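Local coordinates for putative mandelate racemase (Zymomonas mobilis, PDB 2OX4) that is a putative dehydratase of the enolase superfamily, mandelate racemase/muconate lactonizing branch, and binds a magnesium ion through acidic side chains, at the interface of chains A and B and the interface of chains A and C. Numbering follows the deposited sequence. Chains: chain A/B/C, Putative mandelate racemase.

Contact 1: the interface of chains A and B. Residues chain A 57-58, 61, 80-81; chain B 45-46.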
loop_
_atom_site.group_PDB
_atom_site.type_symbol
_atom_site.label_atom_id
_atom_site.label_comp_id
_atom_site.label_asym_id
_atom_site.label_seq_id
_atom_site.Cartn_x
_atom_site.Cartn_y
_atom_site.Cartn_z
ATOM N N ASP A 57 -29.230 21.326 24.706
ATOM C CA ASP A 57 -27.903 21.895 24.952
ATOM C C ASP A 57 -27.433 22.798 23.817
ATOM O O ASP A 57 -26.899 23.882 24.059
ATOM C CB ASP A 57 -26.886 20.786 25.215
ATOM C CG ASP A 57 -27.084 20.138 26.563
ATOM O OD1 ASP A 57 -27.859 20.673 27.394
ATOM O OD2 ASP A 57 -26.485 19.083 26.783
ATOM N N TYR A 58 -27.646 22.352 22.578
ATOM C CA TYR A 58 -27.272 23.158 21.414
ATOM C C TYR A 58 -28.073 24.457 21.323
ATOM O O TYR A 58 -27.571 25.462 20.824
ATOM C CB TYR A 58 -27.446 22.367 20.108
ATOM C CG TYR A 58 -26.409 21.282 19.850
ATOM C CD1 TYR A 58 -26.531 20.452 18.736
ATOM C CD2 TYR A 58 -25.325 21.075 20.712
ATOM C CE1 TYR A 58 -25.608 19.452 18.471
ATOM C CE2 TYR A 58 -24.376 20.069 20.445
ATOM C CZ TYR A 58 -24.536 19.264 19.317
ATOM O OH TYR A 58 -23.649 18.246 19.025
ATOM N N LEU A 61 -26.661 27.831 22.337
ATOM C CA LEU A 61 -25.677 28.413 21.440
ATOM C C LEU A 61 -26.352 29.089 20.240
ATOM O O LEU A 61 -25.701 29.815 19.488
ATOM C CB LEU A 61 -24.724 27.316 20.931
ATOM C CG LEU A 61 -23.537 26.878 21.803
ATOM C CD1 LEU A 61 -23.974 26.307 23.145
ATOM C CD2 LEU A 61 -22.705 25.852 21.043
ATOM N N LYS A 80 -17.121 24.296 18.408
ATOM C CA LYS A 80 -17.209 25.066 19.657
ATOM C C LYS A 80 -17.955 24.378 20.805
ATOM O O LYS A 80 -18.061 24.936 21.901
ATOM C CB LYS A 80 -17.785 26.466 19.409
ATOM C CG LYS A 80 -16.973 27.327 18.455
ATOM C CD LYS A 80 -15.661 27.770 19.070
ATOM C CE LYS A 80 -14.868 28.630 18.089
ATOM N NZ LYS A 80 -13.499 28.928 18.591
ATOM N N THR A 81 -18.429 23.158 20.564
ATOM C CA THR A 81 -19.141 22.373 21.571
ATOM C C THR A 81 -18.205 21.422 22.323
ATOM O O THR A 81 -18.610 20.801 23.317
ATOM C CB THR A 81 -20.240 21.542 20.915
ATOM O OG1 THR A 81 -19.668 20.739 19.862
ATOM C CG2 THR A 81 -21.340 22.470 20.350
ATOM N N GLY B 45 -17.885 21.231 28.150
ATOM C CA GLY B 45 -18.390 21.412 26.786
ATOM C C GLY B 45 -19.903 21.351 26.747
ATOM O O GLY B 45 -20.576 21.466 27.785
ATOM N N VAL B 46 -20.439 21.151 25.547
ATOM C CA VAL B 46 -21.878 21.239 25.326
ATOM C C VAL B 46 -22.375 19.843 24.991
ATOM O O VAL B 46 -21.962 19.257 23.985
ATOM C CB VAL B 46 -22.204 22.206 24.161
ATOM C CG1 VAL B 46 -23.717 22.360 23.993
ATOM C CG2 VAL B 46 -21.543 23.549 24.379
HETATM O O HOH W 1 -21.414 18.605 21.055
#
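The ring of A:Tyr58 meets B:Val46 at its edge, not over a face: CG1 of the valine lies in the ring plane beside CD2, at 3.9 Å, and water 1 also sits at the edge, near the phenol OH. Both partners belong to the N-terminal domain of the mandelate racemase family, and the patch is part of a two-fold A–B interface, probably helping to pair the chains. B:Val46, in the loop ahead of helix 48-62, is inserted between that helix of chain A and the loop after helix 70-79. Its CG1, anti to the backbone N (chi1 -176°), points at the helix and packs 3.7 Å from CB of A:Asp57. The other methyl, CG2, is 3.9 Å from CD1 of A:Leu61, and the two side chains run antiparallel past one another. The A:Thr81 side chain lies roughly perpendicular to the valine, with its CB and CG2 against the valine CB. A backbone hydrogen bond helps hold the insertion: the amide N of B:Val46 donates to the carbonyl O of A:Thr81 over 2.9 Å, nearly straight (171° at H) though tilted 21° from the carbonyl plane. Water 1 joins A:Tyr58 OH and A:Thr81 OG1 to the carbonyl O of B:Val46, 3.1 Å from the water O.

Contact 2: the interface of chains A and C. Residues chain A 230, 258; chain C 259-260.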
loop_
_atom_site.group_PDB
_atom_site.type_symbol
_atom_site.label_atom_id
_atom_site.label_comp_id
_atom_site.label_asym_id
_atom_site.label_seq_id
_atom_site.Cartn_x
_atom_site.Cartn_y
_atom_site.Cartn_z
ATOM N N LYS A 230 -24.156 -15.296 -1.261
ATOM C CA LYS A 230 -23.907 -16.414 -2.170
ATOM C C LYS A 230 -25.208 -17.157 -2.466
ATOM O O LYS A 230 -25.455 -17.572 -3.597
ATOM C CB LYS A 230 -22.882 -17.384 -1.565
ATOM C CG LYS A 230 -21.428 -16.953 -1.714
ATOM C CD LYS A 230 -20.522 -17.654 -0.704
ATOM C CE LYS A 230 -20.130 -19.056 -1.164
ATOM N NZ LYS A 230 -19.127 -19.032 -2.270
ATOM N N LYS A 258 -15.951 -10.572 -1.674
ATOM C CA LYS A 258 -16.665 -11.834 -1.853
ATOM C C LYS A 258 -18.155 -11.688 -2.129
ATOM O O LYS A 258 -18.879 -12.683 -2.097
ATOM C CB LYS A 258 -16.488 -12.744 -0.635
ATOM C CG LYS A 258 -15.085 -12.889 -0.146
ATOM C CD LYS A 258 -14.306 -13.745 -1.062
ATOM C CE LYS A 258 -13.257 -14.525 -0.274
ATOM N NZ LYS A 258 -12.422 -15.233 -1.241
ATOM N N ILE C 259 -10.141 -18.845 -1.929
ATOM C CA ILE C 259 -10.931 -19.804 -1.128
ATOM C C ILE C 259 -12.162 -19.085 -0.586
ATOM O O ILE C 259 -12.036 -18.042 0.055
ATOM C CB ILE C 259 -10.115 -20.435 0.057
ATOM C CG1 ILE C 259 -8.950 -21.286 -0.460
ATOM C CG2 ILE C 259 -11.047 -21.281 1.004
ATOM C CD1 ILE C 259 -7.977 -21.738 0.627
ATOM N N ASP C 260 -13.351 -19.619 -0.834
ATOM C CA ASP C 260 -14.555 -18.961 -0.330
ATOM C C ASP C 260 -15.053 -19.482 1.018
ATOM O O ASP C 260 -15.860 -18.825 1.690
ATOM C CB ASP C 260 -15.656 -18.947 -1.391
ATOM C CG ASP C 260 -15.380 -17.931 -2.488
ATOM O OD1 ASP C 260 -14.888 -16.830 -2.158
ATOM O OD2 ASP C 260 -15.630 -18.236 -3.672
#
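In the C-terminal barrel domain of this enolase-superfamily protein, the loop joining helix 250-257 to strand 263-265 is used on both sides: A:Lys258 faces C:Ile259 and C:Asp260. Such a helix-to-strand loop lies at the barrel end away from the catalytic mouth, so a role in assembly rather than catalysis is plausible, although the structure alone does not show it. The ammonium NZ of A:Lys258 donates to the carboxylate OD1 of C:Asp260 at 3.1 Å, a hydrogen bond that is also a salt bridge. It reaches the oxygen on its anti side, 31° out of the carboxylate plane. The same NZ donates to the carbonyl O of C:Ile259, also at 3.1 Å, but from well above the carbonyl plane (57°), off the lone pairs. The bend at chi2 (-74°) lays CD beside the carboxylate, 3.3 Å from C:Asp260 OD1, and the chain then runs on to put NZ near both acceptors. Replacing A:Lys258 with an alanine would probably leave the C:Asp260 carboxylate and the C:Ile259 carbonyl without this shared donor. A:Lys230, in the last turn of helix 222-232, comes to the carboxylate from roughly the opposite side; its NZ is 3.9 Å from C:Asp260 OD2, a long salt bridge from a poorly ordered side chain.

Contact 3: the interface of chains A and C. Residues chain A 189-190; chain C 208-209.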
loop_
_atom_site.group_PDB
_atom_site.type_symbol
_atom_site.label_atom_id
_atom_site.label_comp_id
_atom_site.label_asym_id
_atom_site.label_seq_id
_atom_site.Cartn_x
_atom_site.Cartn_y
_atom_site.Cartn_z
ATOM N N SER A 189 -27.555 -23.922 8.048
ATOM C CA SER A 189 -28.249 -24.171 6.787
ATOM C C SER A 189 -29.702 -23.715 6.801
ATOM O O SER A 189 -30.170 -23.108 5.840
ATOM C CB SER A 189 -28.197 -25.650 6.423
ATOM O OG SER A 189 -28.933 -25.917 5.242
ATOM N N GLU A 190 -30.415 -24.016 7.883
ATOM C CA GLU A 190 -31.839 -23.703 7.941
ATOM C C GLU A 190 -32.124 -22.196 7.935
ATOM O O GLU A 190 -33.107 -21.753 7.335
ATOM C CB GLU A 190 -32.520 -24.400 9.123
ATOM C CG GLU A 190 -34.051 -24.483 9.025
ATOM C CD GLU A 190 -34.566 -25.186 7.762
ATOM O OE1 GLU A 190 -33.899 -26.113 7.242
ATOM O OE2 GLU A 190 -35.662 -24.810 7.295
ATOM N N PRO C 208 -28.131 -31.800 5.674
ATOM C CA PRO C 208 -27.724 -30.390 5.586
ATOM C C PRO C 208 -27.603 -29.682 6.932
ATOM O O PRO C 208 -26.961 -28.637 7.009
ATOM C CB PRO C 208 -28.855 -29.754 4.773
ATOM C CG PRO C 208 -30.075 -30.589 5.132
ATOM C CD PRO C 208 -29.541 -31.997 5.275
ATOM N N ASP C 209 -28.221 -30.227 7.978
ATOM C CA ASP C 209 -28.363 -29.503 9.242
ATOM C C ASP C 209 -27.352 -29.933 10.291
ATOM O O ASP C 209 -27.458 -29.575 11.463
ATOM C CB ASP C 209 -29.792 -29.632 9.776
ATOM C CG ASP C 209 -30.817 -29.074 8.805
ATOM O OD1 ASP C 209 -30.568 -27.996 8.223
ATOM O OD2 ASP C 209 -31.867 -29.717 8.610
HETATM O O HOH W 2 -26.111 -26.323 8.996
HETATM O O HOH W 3 -29.605 -25.971 9.886
HETATM O O HOH W 4 -31.601 -26.848 6.020
#
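The first turn of helix 189-206 in chain A, with A:Ser189 and A:Glu190, faces the loop of chain C that links its own helix 189-206 to strand 211-215, where C:Pro208 and C:Asp209 sit. The patch belongs to the A–C interface, which may be an assembly or a crystal contact. Among the facing residues the nearest approach is by carbon: CB of A:Ser189 comes 3.3 Å from the carbonyl O of C:Pro208, while its hydroxyl, anti to the backbone N (chi1 177°), passes near the proline CB. Three waters link polar groups across the contact. The amide N of A:Ser189 reaches water 2 at 3.0 Å from its O, and that water pairs with the C:Pro208 carbonyl. The next amide, N of A:Glu190, lies 2.9 Å from the O of water 3, which in turn pairs with the carboxylate OD1 of C:Asp209. The helix start, relayed by water 3, may stabilise the charge on C:Asp209 and partly offset A:Glu190. The two carboxylate planes stand 72° apart, and a water bridges them: the A:Glu190 chain, bent at chi2 (57°), brings OE1 within 2.7 Å of the O of water 4. That water also takes in the A:Ser189 hydroxyl OG at 2.9 Å, and its O lies 2.7 Å from C:Asp209 OD1.

Contacts 2 and 3 have C-alpha centres about 18 Å apart and belong to one A–C interface, whereas contact 1, on the A–B interface, has its C-alpha centre about 47 and 53 Å from theirs, respectively. In these patches, chain A presents its N-terminal domain to B and its barrel domain to C. The A–B interface is two-fold symmetric, so contact 1 has a twin; the A–C interface is not an exact two-fold, and contact 3 pairs the start of one helix with the loop after its copy. Joining both kinds could build the eight-chain deposited assembly, although the structure alone does not prove that oligomer in solution.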